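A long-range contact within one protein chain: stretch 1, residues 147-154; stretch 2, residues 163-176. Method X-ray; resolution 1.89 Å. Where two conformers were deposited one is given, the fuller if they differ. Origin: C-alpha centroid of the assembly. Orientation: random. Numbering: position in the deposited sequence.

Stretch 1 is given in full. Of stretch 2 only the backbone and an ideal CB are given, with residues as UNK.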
# COMPACT_ATOMS: atom_id res chain seq x y z
N GLU A 147 13.35 2.20 2.45
CA GLU A 147 13.85 1.21 1.49
C GLU A 147 13.46 -0.21 1.88
O GLU A 147 13.46 -0.55 3.05
CB GLU A 147 15.37 1.31 1.30
CG GLU A 147 15.85 0.54 0.06
CD GLU A 147 17.28 0.86 -0.37
OE1 GLU A 147 17.83 1.90 0.03
OE2 GLU A 147 17.84 0.07 -1.15
N ILE A 148 13.11 -1.03 0.88
CA ILE A 148 12.65 -2.40 1.13
C ILE A 148 13.39 -3.32 0.20
O ILE A 148 13.42 -3.07 -1.00
CB ILE A 148 11.17 -2.58 0.86
CG1 ILE A 148 10.34 -1.65 1.74
CG2 ILE A 148 10.79 -4.07 1.06
CD1 ILE A 148 8.92 -1.33 1.21
N SER A 149 14.02 -4.36 0.75
CA SER A 149 14.63 -5.42 -0.03
C SER A 149 13.81 -6.70 0.14
O SER A 149 13.70 -7.24 1.24
CB SER A 149 16.08 -5.66 0.43
OG SER A 149 16.67 -6.75 -0.28
N LEU A 150 13.26 -7.23 -0.94
CA LEU A 150 12.52 -8.49 -0.85
C LEU A 150 13.48 -9.67 -0.89
O LEU A 150 13.11 -10.78 -0.53
CB LEU A 150 11.49 -8.61 -1.97
CG LEU A 150 10.69 -9.91 -2.06
CD1 LEU A 150 9.94 -10.21 -0.81
CD2 LEU A 150 9.77 -9.80 -3.20
N LEU A 151 14.71 -9.43 -1.34
CA LEU A 151 15.77 -10.44 -1.24
C LEU A 151 16.14 -10.71 0.19
O LEU A 151 16.22 -11.85 0.59
CB LEU A 151 17.03 -10.00 -1.95
CG LEU A 151 16.97 -10.03 -3.47
CD1 LEU A 151 18.30 -9.51 -4.04
CD2 LEU A 151 16.70 -11.44 -3.95
N GLU A 152 16.35 -9.67 0.96
CA GLU A 152 16.77 -9.85 2.34
C GLU A 152 15.61 -9.94 3.28
O GLU A 152 15.80 -10.27 4.44
CB GLU A 152 17.66 -8.70 2.78
CG GLU A 152 19.02 -8.74 2.17
CD GLU A 152 19.78 -7.48 2.46
OE1 GLU A 152 19.50 -6.85 3.51
OE2 GLU A 152 20.63 -7.10 1.62
N LYS A 153 14.41 -9.68 2.75
CA LYS A 153 13.19 -9.56 3.53
C LYS A 153 13.41 -8.61 4.71
O LYS A 153 13.16 -8.95 5.88
CB LYS A 153 12.65 -10.92 3.96
CG LYS A 153 12.23 -11.82 2.80
CD LYS A 153 11.54 -13.15 3.26
CE LYS A 153 12.49 -14.24 3.57
NZ LYS A 153 11.78 -15.56 3.74
N ARG A 154 13.88 -7.42 4.37
CA ARG A 154 14.11 -6.33 5.33
C ARG A 154 13.54 -4.96 4.86
O ARG A 154 13.36 -4.74 3.66
CB ARG A 154 15.60 -6.21 5.62
CG ARG A 154 16.21 -7.46 6.30
CD ARG A 154 17.68 -7.29 6.70
NE ARG A 154 18.06 -8.10 7.87
CZ ARG A 154 18.12 -9.43 7.91
NH1 ARG A 154 18.49 -10.04 9.04
NH2 ARG A 154 17.84 -10.18 6.83
N UNK A 163 12.70 -6.86 10.01
CA UNK A 163 12.61 -8.07 9.18
C UNK A 163 11.16 -8.49 9.02
O UNK A 163 10.35 -8.22 9.89
CB UNK A 163 13.43 -9.21 9.79
N UNK A 164 10.85 -9.15 7.90
CA UNK A 164 9.50 -9.69 7.65
C UNK A 164 9.49 -11.06 6.94
O UNK A 164 10.44 -11.48 6.31
CB UNK A 164 8.71 -8.69 6.81
N UNK A 165 8.35 -11.73 7.05
CA UNK A 165 8.14 -13.03 6.42
C UNK A 165 7.38 -12.91 5.12
O UNK A 165 6.63 -11.98 4.92
CB UNK A 165 7.39 -13.97 7.37
N UNK A 166 7.55 -13.91 4.24
CA UNK A 166 6.68 -14.06 3.10
C UNK A 166 6.81 -15.46 2.52
O UNK A 166 7.93 -15.95 2.32
CB UNK A 166 7.00 -13.00 2.04
N UNK A 167 5.67 -16.09 2.27
CA UNK A 167 5.62 -17.41 1.63
C UNK A 167 6.63 -17.44 0.47
O UNK A 167 6.66 -16.51 -0.32
CB UNK A 167 4.21 -17.72 1.13
N UNK A 168 7.44 -18.51 0.33
CA UNK A 168 8.46 -18.56 -0.73
C UNK A 168 7.89 -18.44 -2.14
O UNK A 168 8.53 -17.86 -3.03
CB UNK A 168 9.25 -19.87 -0.62
N UNK A 169 6.71 -18.98 -2.36
CA UNK A 169 6.12 -18.97 -3.69
C UNK A 169 5.75 -17.55 -4.07
O UNK A 169 6.09 -17.11 -5.17
CB UNK A 169 4.89 -19.88 -3.75
N UNK A 170 5.07 -16.83 -3.18
CA UNK A 170 4.72 -15.42 -3.44
C UNK A 170 5.97 -14.60 -3.67
O UNK A 170 6.00 -13.74 -4.53
CB UNK A 170 3.92 -14.83 -2.28
N UNK A 171 7.01 -14.89 -2.88
CA UNK A 171 8.24 -14.12 -2.95
C UNK A 171 8.92 -14.32 -4.26
O UNK A 171 9.33 -13.35 -4.88
CB UNK A 171 9.19 -14.49 -1.81
N UNK A 172 9.03 -15.56 -4.71
CA UNK A 172 9.73 -15.79 -5.96
C UNK A 172 8.96 -15.22 -7.13
O UNK A 172 9.59 -14.71 -8.04
CB UNK A 172 9.97 -17.29 -6.17
N UNK A 173 7.62 -15.32 -7.12
CA UNK A 173 6.80 -14.62 -8.12
C UNK A 173 7.13 -13.12 -8.16
O UNK A 173 7.39 -12.62 -9.24
CB UNK A 173 5.31 -14.82 -7.82
N UNK A 174 7.17 -12.43 -7.02
CA UNK A 174 7.47 -11.00 -7.00
C UNK A 174 8.91 -10.74 -7.47
O UNK A 174 9.14 -9.85 -8.26
CB UNK A 174 7.26 -10.43 -5.59
N UNK A 175 9.87 -11.53 -6.98
CA UNK A 175 11.25 -11.35 -7.41
C UNK A 175 11.47 -11.54 -8.93
O UNK A 175 12.24 -10.83 -9.56
CB UNK A 175 12.14 -12.33 -6.64
N UNK A 176 10.78 -12.50 -9.53
CA UNK A 176 10.94 -12.74 -10.96
C UNK A 176 9.81 -12.12 -11.80
O UNK A 176 9.82 -12.23 -13.01
CB UNK A 176 11.01 -14.25 -11.22

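Position 163 lies beside Arg-154 as a non-hydrogen-bonded antiparallel pair, the CA atoms 4.5 Å apart and both side chains on one face. Its ideal CB is 3.9 Å from Lys-153 O and meets no pocket, so many small or polar residues would do. It is Ser-163, whose CA makes a CA-H...O contact with Lys-153 O at 3.5 Å.

At 164 the backbone N donates to Lys-153 O (3.1 Å), which any residue but proline allows. The CB points sideways, yet between it and Leu-150 lies a space bordered by Lys-153 and Ile-148, suited to a long apolar or aromatic side chain. Phe-164, with chi1 p, fills it. Lys-153 CB sits over the ring face, 4.1 Å from its centroid, while Leu-150 CD1 approaches the edge, 4.2 Å from Phe-164 CE1.

Position 165 points away and tolerates most polar residues; Asp-165 takes a water through OD1, and that water also accepts from Lys-153 NZ.

The CB at 166 points toward stretch 1, 4.7 Å from Lys-153 CD and 5.0 Å from Leu-150 CD1, favouring a medium-sized aliphatic group. Leu-166 places CD2 4.1 Å from Leu-150 CD1.

Position 167 directs its CB away, just before the helix, where Ser, Thr, Asn or Asp could cap. Asp-167 does so, its OD2 accepting from the backbone N of position 170 at 2.9 Å, a capping bond.

At 168, in the first turn, the CB also points away, but the amine of Lys-153 is on this side and an acidic or polar group would suit. Asp-168 OD1 stops 4.5 Å from Lys-153 NZ, beyond a salt bridge; a water accepting from the amine and donating to Asp-168 OD1 and Leu-166 O spans the gap.

At 169 and 170 stretch 1 is out of reach and sets no preference, so any residue compatible with a helix would do; they are Phe-169 and His-170.

The CB at 171 points toward stretch 1, 4.5 Å from Leu-150 CD1, and beyond it the carbonyls of Leu-150 and Leu-151 call for a long donor: lysine might reach one, arginine can serve both. Arg-171, extended with chi1 to chi3 all t, donates from NE to Leu-150 O (3.0 Å) and from NH2 to Leu-151 O (3.1 Å), and its CD packs 4.0 Å from Lys-153 CD.

At 172 the CB points away and at 173 stretch 1 is out of reach, so this contact leaves both free; they are Ile-172 and Cys-173.

At 174 the ideal CB is already 3.5 Å from Leu-150 CD2, so an aliphatic residue that turns aside fits; Leu-174 takes chi1 m, its branch leading away from Leu-150.

Position 175 points toward both leucines, inviting a branched aliphatic side chain. Leu-175 CD2 reaches Leu-150 CG at 3.6 Å and Leu-151 CD2 at 3.8 Å.

Position 176, also out of reach, is equally unconstrained by stretch 1; it is Glu-176.

Stretch 2 (163-176) SFDLDDFHRICLLE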
# COMPACT_ATOMS: atom_id res chain seq x y z
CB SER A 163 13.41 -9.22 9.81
OG SER A 163 12.88 -9.62 11.06
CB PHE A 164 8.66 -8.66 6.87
CG PHE A 164 9.13 -8.41 5.44
CD1 PHE A 164 8.53 -9.07 4.37
CD2 PHE A 164 10.14 -7.51 5.16
CE1 PHE A 164 8.97 -8.87 3.07
CE2 PHE A 164 10.58 -7.28 3.86
CZ PHE A 164 9.98 -7.95 2.82
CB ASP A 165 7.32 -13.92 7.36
CG ASP A 165 8.15 -14.51 8.46
OD1 ASP A 165 9.30 -14.91 8.15
OD2 ASP A 165 7.65 -14.58 9.61
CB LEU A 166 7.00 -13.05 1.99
CG LEU A 166 5.86 -12.78 1.01
CD1 LEU A 166 4.82 -11.85 1.64
CD2 LEU A 166 6.40 -12.16 -0.27
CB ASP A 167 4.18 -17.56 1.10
CG ASP A 167 3.99 -18.72 0.16
OD1 ASP A 167 3.76 -19.84 0.64
OD2 ASP A 167 4.00 -18.51 -1.08
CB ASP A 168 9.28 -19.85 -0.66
CG ASP A 168 10.37 -19.83 0.42
OD1 ASP A 168 10.94 -18.78 0.77
OD2 ASP A 168 10.69 -20.93 0.88
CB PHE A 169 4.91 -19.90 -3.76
CG PHE A 169 4.18 -19.82 -5.05
CD1 PHE A 169 4.80 -20.20 -6.23
CD2 PHE A 169 2.88 -19.35 -5.09
CE1 PHE A 169 4.14 -20.11 -7.44
CE2 PHE A 169 2.20 -19.28 -6.26
CZ PHE A 169 2.82 -19.66 -7.46
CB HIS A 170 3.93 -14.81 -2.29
CG HIS A 170 2.52 -15.30 -2.21
ND1 HIS A 170 1.72 -15.42 -3.33
CD2 HIS A 170 1.77 -15.71 -1.16
CE1 HIS A 170 0.54 -15.89 -2.97
NE2 HIS A 170 0.54 -16.06 -1.66
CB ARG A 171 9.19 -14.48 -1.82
CG ARG A 171 10.64 -14.00 -2.01
CD ARG A 171 11.34 -14.00 -0.64
NE ARG A 171 12.78 -13.76 -0.67
CZ ARG A 171 13.73 -14.67 -0.87
NH1 ARG A 171 13.43 -15.93 -1.16
NH2 ARG A 171 15.01 -14.31 -0.81
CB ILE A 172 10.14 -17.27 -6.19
CG1 ILE A 172 11.27 -17.37 -7.23
CG2 ILE A 172 8.93 -18.14 -6.61
CD1 ILE A 172 12.70 -16.70 -6.87
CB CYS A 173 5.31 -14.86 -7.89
SG CYS A 173 4.78 -16.59 -8.19
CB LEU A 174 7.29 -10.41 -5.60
CG LEU A 174 5.85 -10.35 -5.06
CD1 LEU A 174 5.82 -10.13 -3.56
CD2 LEU A 174 5.11 -9.26 -5.73
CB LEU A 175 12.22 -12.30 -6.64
CG LEU A 175 12.38 -12.11 -5.12
CD1 LEU A 175 13.21 -13.28 -4.57
CD2 LEU A 175 13.02 -10.75 -4.71
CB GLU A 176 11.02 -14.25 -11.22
CG GLU A 176 12.18 -14.93 -10.52
CD GLU A 176 13.50 -14.57 -11.15
OE1 GLU A 176 13.55 -14.59 -12.39
OE2 GLU A 176 14.49 -14.26 -10.42
O HOH W 1 10.19 -16.43 1.50
O HOH W 2 9.20 -15.85 5.42
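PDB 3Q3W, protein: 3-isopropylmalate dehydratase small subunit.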